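Local coordinates for short-chain-enoyl-CoA hydratase (Clostridium acetobutylicum, PDB 5Z7R), which catalyses the reversible hydration of crotonyl-CoA in butanoate metabolism, also accepting hexenoyl-CoA but not longer analogues, at residues Q132-G136 with L161-A165. Residues are numbered along the deposited sequence; the frame is centred on the assembly and turned at random.
Sequences QPEVG and LIFTA
The Gln132-Pro133 peptide has Ala165 CA off one face, near its oxygen, and a water off the opposite face. Gln132 O lies 3.4 Å from Ala165 CA in a CH-O contact. Ala165, with positive phi, breaks the helical run of 155-164. In this crotonase-fold enzyme the loop after strand 129-131 carries Glu134, the proton acceptor by similarity. Segment 132-136 therefore holds part of the probable active site, and Gln132 also touches Glu114, the nucleophile by similarity.

The aliphatic part of Gln132 runs alongside Ile162, the two side chains extending in one direction. Gln132 CG comes within 4.0 Å of Ile162 CG1. Pro141 and Leu149 also pack on Ile162. A chi1 of 71° turns CG1 of Val135 to the helix end, 3.9 Å from Ala165 CB. The modelled 3.0 Å from Val135 CG1 to Ile162 O is doubtfully short. Val207 of the second subunit packs on Val135. Asn202 ND2 of that subunit donates hydrogen bonds to Phe163 O and Thr164 O, which places the helix end at a subunit interface.

One water joins the segments. It donates to Gln132 O (2.7 Å) and to Ile162 O (2.7 Å), and accepts from Val135 N at 3.1 Å.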
ATOM      1  N   GLN A 132      22.302  16.740   3.397  1.00 30.52           N
ATOM      2  CA  GLN A 132      21.325  17.139   2.373  1.00 31.14           C
ATOM      3  C   GLN A 132      21.210  18.650   2.423  1.00 30.00           C
ATOM      4  O   GLN A 132      20.355  19.178   3.106  1.00 31.21           O
ATOM      5  CB  GLN A 132      19.932  16.546   2.644  1.00 29.22           C
ATOM      6  CG  GLN A 132      19.785  15.043   2.451  1.00 27.97           C
ATOM      7  CD  GLN A 132      20.055  14.555   1.037  1.00 30.42           C
ATOM      8  OE1 GLN A 132      20.001  15.311   0.061  1.00 29.87           O
ATOM      9  NE2 GLN A 132      20.329  13.266   0.920  1.00 31.23           N
ATOM     10  N   PRO A 133      22.052  19.363   1.660  1.00 30.39           N
ATOM     11  CA  PRO A 133      22.060  20.826   1.783  1.00 29.70           C
ATOM     12  C   PRO A 133      20.840  21.511   1.151  1.00 30.08           C
ATOM     13  O   PRO A 133      20.626  22.734   1.351  1.00 32.53           O
ATOM     14  CB  PRO A 133      23.336  21.237   1.031  1.00 29.44           C
ATOM     15  CG  PRO A 133      24.049  19.996   0.667  1.00 28.32           C
ATOM     16  CD  PRO A 133      23.037  18.890   0.680  1.00 28.96           C
ATOM     17  N   GLU A 134      20.037  20.728   0.428  1.00 28.60           N
ATOM     18  CA  GLU A 134      19.119  21.270  -0.587  1.00 28.60           C
ATOM     19  C   GLU A 134      18.286  22.453  -0.122  1.00 29.08           C
ATOM     20  O   GLU A 134      18.236  23.477  -0.788  1.00 31.26           O
ATOM     21  CB  GLU A 134      18.264  20.171  -1.169  1.00 27.92           C
ATOM     22  CG  GLU A 134      19.063  19.250  -2.092  1.00 29.31           C
ATOM     23  CD  GLU A 134      19.762  18.079  -1.415  1.00 28.69           C
ATOM     24  OE1 GLU A 134      20.137  17.109  -2.132  1.00 26.85           O
ATOM     25  OE2 GLU A 134      19.942  18.124  -0.177  1.00 30.41           O
ATOM     26  N   VAL A 135      17.685  22.354   1.050  1.00 30.15           N
ATOM     27  CA  VAL A 135      16.796  23.416   1.527  1.00 30.95           C
ATOM     28  C   VAL A 135      17.501  24.772   1.782  1.00 30.40           C
ATOM     29  O   VAL A 135      16.863  25.842   1.797  1.00 28.62           O
ATOM     30  CB  VAL A 135      15.987  22.930   2.764  1.00 32.87           C
ATOM     31  CG1 VAL A 135      16.848  22.791   4.022  1.00 31.93           C
ATOM     32  CG2 VAL A 135      14.875  23.909   3.040  1.00 37.23           C
ATOM     33  N   GLY A 136      18.816  24.742   1.991  1.00 32.20           N
ATOM     34  CA  GLY A 136      19.593  25.996   2.004  1.00 34.56           C
ATOM     35  C   GLY A 136      19.600  26.713   0.652  1.00 35.10           C
ATOM     36  O   GLY A 136      19.794  27.931   0.590  1.00 34.15           O
ATOM     37  N   LEU A 161      17.855  16.127   9.444  1.00 29.10           N
ATOM     38  CA  LEU A 161      18.900  16.340   8.459  1.00 28.62           C
ATOM     39  C   LEU A 161      18.429  17.215   7.290  1.00 27.05           C
ATOM     40  O   LEU A 161      19.148  18.106   6.863  1.00 29.64           O
ATOM     41  CB  LEU A 161      19.424  14.989   7.949  1.00 29.99           C
ATOM     42  CG  LEU A 161      20.772  14.470   8.489  1.00 30.93           C
ATOM     43  CD1 LEU A 161      21.101  14.881   9.913  1.00 30.80           C
ATOM     44  CD2 LEU A 161      20.796  12.954   8.339  1.00 32.39           C
ATOM     45  N   ILE A 162      17.229  16.972   6.788  1.00 26.87           N
ATOM     46  CA  ILE A 162      16.706  17.725   5.641  1.00 24.97           C
ATOM     47  C   ILE A 162      16.190  19.113   5.985  1.00 24.40           C
ATOM     48  O   ILE A 162      16.431  20.052   5.237  1.00 24.69           O
ATOM     49  CB  ILE A 162      15.648  16.930   4.866  1.00 23.73           C
ATOM     50  CG1 ILE A 162      16.284  15.729   4.161  1.00 25.28           C
ATOM     51  CG2 ILE A 162      15.032  17.778   3.764  1.00 23.60           C
ATOM     52  CD1 ILE A 162      15.292  14.639   3.720  1.00 25.32           C
ATOM     53  N   PHE A 163      15.501  19.271   7.104  1.00 26.22           N
ATOM     54  CA  PHE A 163      15.048  20.600   7.497  1.00 27.25           C
ATOM     55  C   PHE A 163      16.187  21.498   7.930  1.00 29.29           C
ATOM     56  O   PHE A 163      16.142  22.686   7.626  1.00 33.69           O
ATOM     57  CB  PHE A 163      14.004  20.602   8.626  1.00 26.18           C
ATOM     58  CG  PHE A 163      12.789  19.763   8.368  1.00 25.50           C
ATOM     59  CD1 PHE A 163      12.427  19.355   7.095  1.00 26.76           C
ATOM     60  CD2 PHE A 163      11.971  19.390   9.431  1.00 24.77           C
ATOM     61  CE1 PHE A 163      11.309  18.549   6.899  1.00 26.31           C
ATOM     62  CE2 PHE A 163      10.847  18.598   9.229  1.00 24.13           C
ATOM     63  CZ  PHE A 163      10.517  18.180   7.970  1.00 24.68           C
ATOM     64  N   THR A 164      17.184  20.977   8.653  1.00 29.76           N
ATOM     65  CA  THR A 164      18.353  21.798   9.065  1.00 30.57           C
ATOM     66  C   THR A 164      19.384  21.965   7.964  1.00 33.68           C
ATOM     67  O   THR A 164      20.032  23.002   7.892  1.00 34.59           O
ATOM     68  CB  THR A 164      19.143  21.217  10.271  1.00 32.16           C
ATOM     69  OG1 THR A 164      19.747  19.945   9.915  1.00 34.04           O
ATOM     70  CG2 THR A 164      18.259  21.078  11.507  1.00 31.04           C
ATOM     71  N   ALA A 165      19.561  20.925   7.145  1.00 34.46           N
ATOM     72  CA  ALA A 165      20.599  20.886   6.088  1.00 35.11           C
ATOM     73  C   ALA A 165      22.036  20.782   6.596  1.00 35.00           C
ATOM     74  O   ALA A 165      22.966  21.021   5.843  1.00 39.65           O
ATOM     75  CB  ALA A 165      20.464  22.084   5.175  1.00 33.94           C
TER
HETATM   76  O   HOH W   1      17.771  19.930   2.906  1.00 24.15           O